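Local coordinates for protein contact-dependent inhibitor A (Enterobacter cloacae subsp. cloacae, PDB 4NTQ) that probably acts as the toxic C-terminal RNase of a contact-dependent inhibition system, attacking ribosomal RNA in target bacteria and binding the immunity protein CdiI, at residues A[175-180]-A[191-196]. Residues are numbered along the deposited sequence; the frame is centred on the assembly and turned at random.
Sequences DRRIPP and PVFYDG
Arg176 O is the best-held polar atom, with two contacts: a hydrogen bond from Tyr194 N at 2.9 Å, from above its carbonyl plane, and a C-H...O contact from Phe193 CA. The shortest bond runs from Ile178 N to Val192 O at 2.7 Å. Ile178 N lies nearly along the C=O axis of Val192, at a C=O...donor angle of 179°. Val192 N returns a bond to Ile178 O at 2.9 Å, in the carbonyl plane. Arg176 N reaches Tyr194 O only weakly, at 3.5 Å. Asp175 and Arg176 both face Tyr194 in a classic beta bulge. The strands pair antiparallel, with Arg177-Phe193 a non-hydrogen-bonded pair between the hydrogen-bonded pairs Arg176-Tyr194 and Ile178-Val192.

On one face, Arg177 runs extended, CG anti to the backbone N. Its CB meets Phe193 CE1 obliquely at 3.7 Å, and NE passes Pro191 CB at 3.9 Å. The guanidinium lies 62° from the Phe193 ring plane, and NH1 bonds to Asn186 O. Helix 164-170 covers this side through Gln166 and Ala169.

On the other face, Ile178 CD1 lies 3.9 Å from Tyr194 CB. The Tyr194 ring stacks with Tyr199.

Strand 176-178 is outermost in the antiparallel sheet within the toxin chain. Three good main-chain bonds and one weak one hold the two strands, while the apolar Ile178 and Val192 side chains pack against Phe76 of the CdiI chain.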
ATOM      1  N   ASP A 175     -18.394   8.252  -4.734  1.00 78.31           N
ATOM      2  CA  ASP A 175     -18.457   9.305  -5.745  1.00 80.27           C
ATOM      3  C   ASP A 175     -17.160  10.059  -5.980  1.00 76.99           C
ATOM      4  O   ASP A 175     -16.896  10.521  -7.090  1.00 71.24           O
ATOM      5  CB  ASP A 175     -19.522  10.329  -5.350  1.00 89.72           C
ATOM      6  CG  ASP A 175     -20.919   9.764  -5.404  1.00105.16           C
ATOM      7  OD1 ASP A 175     -21.147   8.829  -6.199  1.00110.12           O
ATOM      8  OD2 ASP A 175     -21.791  10.259  -4.659  1.00111.24           O
ATOM      9  N   ARG A 176     -16.368  10.209  -4.927  1.00 66.13           N
ATOM     10  CA  ARG A 176     -15.228  11.109  -4.967  1.00 65.62           C
ATOM     11  C   ARG A 176     -13.942  10.386  -5.353  1.00 61.36           C
ATOM     12  O   ARG A 176     -13.321   9.714  -4.532  1.00 62.27           O
ATOM     13  CB  ARG A 176     -15.077  11.837  -3.621  1.00 74.54           C
ATOM     14  CG  ARG A 176     -13.973  12.890  -3.565  1.00 74.17           C
ATOM     15  CD  ARG A 176     -14.015  13.805  -4.780  1.00 83.89           C
ATOM     16  NE  ARG A 176     -15.280  14.529  -4.892  1.00 93.86           N
ATOM     17  CZ  ARG A 176     -15.623  15.290  -5.930  1.00 94.83           C
ATOM     18  NH1 ARG A 176     -14.797  15.433  -6.960  1.00 93.18           N
ATOM     19  NH2 ARG A 176     -16.794  15.910  -5.941  1.00 96.60           N
ATOM     20  N   ARG A 177     -13.547  10.516  -6.614  1.00 67.35           N
ATOM     21  CA  ARG A 177     -12.266   9.984  -7.039  1.00 63.75           C
ATOM     22  C   ARG A 177     -11.169  10.817  -6.410  1.00 57.79           C
ATOM     23  O   ARG A 177     -11.095  12.020  -6.630  1.00 69.08           O
ATOM     24  CB  ARG A 177     -12.122  10.038  -8.555  1.00 61.42           C
ATOM     25  CG  ARG A 177     -10.703   9.720  -9.014  1.00 75.98           C
ATOM     26  CD  ARG A 177     -10.548   9.795 -10.524  1.00 77.78           C
ATOM     27  NE  ARG A 177      -9.260   9.259 -10.964  1.00 72.59           N
ATOM     28  CZ  ARG A 177      -8.179   9.998 -11.198  1.00 71.45           C
ATOM     29  NH1 ARG A 177      -8.227  11.317 -11.039  1.00 65.29           N
ATOM     30  NH2 ARG A 177      -7.049   9.415 -11.593  1.00 65.65           N
ATOM     31  N   ILE A 178     -10.322  10.187  -5.615  1.00 53.56           N
ATOM     32  CA  ILE A 178      -9.158  10.885  -5.096  1.00 52.20           C
ATOM     33  C   ILE A 178      -7.916  10.370  -5.793  1.00 54.68           C
ATOM     34  O   ILE A 178      -7.517   9.229  -5.582  1.00 55.05           O
ATOM     35  CB  ILE A 178      -8.973  10.669  -3.595  1.00 50.27           C
ATOM     36  CG1 ILE A 178     -10.223  11.103  -2.829  1.00 52.43           C
ATOM     37  CG2 ILE A 178      -7.736  11.415  -3.113  1.00 48.72           C
ATOM     38  CD1 ILE A 178     -10.149  10.793  -1.346  1.00 50.49           C
ATOM     39  N   PRO A 179      -7.304  11.209  -6.633  1.00 54.77           N
ATOM     40  CA  PRO A 179      -6.098  10.809  -7.363  1.00 52.71           C
ATOM     41  C   PRO A 179      -4.887  10.880  -6.451  1.00 54.35           C
ATOM     42  O   PRO A 179      -4.894  11.667  -5.506  1.00 51.40           O
ATOM     43  CB  PRO A 179      -5.993  11.864  -8.461  1.00 57.49           C
ATOM     44  CG  PRO A 179      -6.665  13.069  -7.876  1.00 59.51           C
ATOM     45  CD  PRO A 179      -7.771  12.555  -7.010  1.00 57.51           C
ATOM     46  N   PRO A 180      -3.859  10.068  -6.727  1.00 48.20           N
ATOM     47  CA  PRO A 180      -2.644  10.032  -5.904  1.00 45.72           C
ATOM     48  C   PRO A 180      -1.856  11.338  -5.908  1.00 52.02           C
ATOM     49  O   PRO A 180      -1.120  11.592  -4.954  1.00 57.78           O
ATOM     50  CB  PRO A 180      -1.814   8.906  -6.535  1.00 48.65           C
ATOM     51  CG  PRO A 180      -2.390   8.718  -7.903  1.00 58.93           C
ATOM     52  CD  PRO A 180      -3.843   9.054  -7.792  1.00 48.86           C
ATOM     53  N   PRO A 191      -5.859   5.385  -8.294  1.00 48.86           N
ATOM     54  CA  PRO A 191      -6.562   6.330  -7.446  1.00 49.10           C
ATOM     55  C   PRO A 191      -7.270   5.571  -6.353  1.00 47.42           C
ATOM     56  O   PRO A 191      -7.222   4.352  -6.287  1.00 44.94           O
ATOM     57  CB  PRO A 191      -7.611   6.889  -8.391  1.00 55.39           C
ATOM     58  CG  PRO A 191      -8.014   5.681  -9.171  1.00 55.21           C
ATOM     59  CD  PRO A 191      -6.733   4.886  -9.369  1.00 57.38           C
ATOM     60  N   VAL A 192      -7.967   6.321  -5.522  1.00 52.21           N
ATOM     61  CA  VAL A 192      -8.731   5.779  -4.432  1.00 47.51           C
ATOM     62  C   VAL A 192     -10.113   6.444  -4.551  1.00 56.52           C
ATOM     63  O   VAL A 192     -10.197   7.622  -4.895  1.00 56.48           O
ATOM     64  CB  VAL A 192      -8.007   6.135  -3.111  1.00 43.49           C
ATOM     65  CG1 VAL A 192      -8.960   6.535  -2.054  1.00 42.46           C
ATOM     66  CG2 VAL A 192      -7.109   4.999  -2.652  1.00 36.62           C
ATOM     67  N   PHE A 193     -11.186   5.691  -4.309  1.00 45.40           N
ATOM     68  CA  PHE A 193     -12.536   6.237  -4.395  1.00 52.18           C
ATOM     69  C   PHE A 193     -13.216   6.331  -3.027  1.00 57.54           C
ATOM     70  O   PHE A 193     -13.231   5.372  -2.260  1.00 55.20           O
ATOM     71  CB  PHE A 193     -13.379   5.437  -5.395  1.00 54.90           C
ATOM     72  CG  PHE A 193     -12.781   5.392  -6.779  1.00 59.43           C
ATOM     73  CD1 PHE A 193     -13.080   6.373  -7.713  1.00 60.77           C
ATOM     74  CD2 PHE A 193     -11.894   4.388  -7.134  1.00 51.45           C
ATOM     75  CE1 PHE A 193     -12.525   6.339  -8.978  1.00 58.63           C
ATOM     76  CE2 PHE A 193     -11.333   4.352  -8.401  1.00 55.46           C
ATOM     77  CZ  PHE A 193     -11.650   5.328  -9.323  1.00 57.29           C
ATOM     78  N   TYR A 194     -13.787   7.498  -2.743  1.00 56.54           N
ATOM     79  CA  TYR A 194     -14.230   7.847  -1.399  1.00 59.53           C
ATOM     80  C   TYR A 194     -15.751   7.770  -1.220  1.00 75.13           C
ATOM     81  O   TYR A 194     -16.514   8.223  -2.072  1.00 76.44           O
ATOM     82  CB  TYR A 194     -13.735   9.251  -1.066  1.00 63.53           C
ATOM     83  CG  TYR A 194     -13.896   9.663   0.372  1.00 61.56           C
ATOM     84  CD1 TYR A 194     -14.171  10.985   0.697  1.00 65.52           C
ATOM     85  CD2 TYR A 194     -13.766   8.746   1.404  1.00 60.29           C
ATOM     86  CE1 TYR A 194     -14.313  11.387   2.002  1.00 63.53           C
ATOM     87  CE2 TYR A 194     -13.895   9.139   2.724  1.00 63.40           C
ATOM     88  CZ  TYR A 194     -14.176  10.464   3.014  1.00 64.67           C
ATOM     89  OH  TYR A 194     -14.315  10.876   4.316  1.00 62.51           O
ATOM     90  N   ASP A 195     -16.167   7.197  -0.094  1.00 83.24           N
ATOM     91  CA  ASP A 195     -17.568   6.981   0.236  1.00 83.97           C
ATOM     92  C   ASP A 195     -18.113   8.203   0.906  1.00 60.94           C
ATOM     93  O   ASP A 195     -19.316   8.405   0.953  1.00 64.38           O
ATOM     94  CB  ASP A 195     -17.672   5.850   1.265  1.00 55.25           C
ATOM     95  CG  ASP A 195     -18.872   4.979   1.036  1.00 72.15           C
ATOM     96  OD1 ASP A 195     -19.592   5.192   0.040  1.00 76.83           O
ATOM     97  OD2 ASP A 195     -19.083   4.054   1.831  1.00 69.77           O
ATOM     98  N   GLY A 196     -17.208   9.001   1.455  1.00 60.17           N
ATOM     99  CA  GLY A 196     -17.566   9.885   2.536  1.00 62.56           C
ATOM    100  C   GLY A 196     -17.284   9.184   3.856  1.00 66.85           C
ATOM    101  O   GLY A 196     -17.332   9.808   4.911  1.00 69.35           O
TER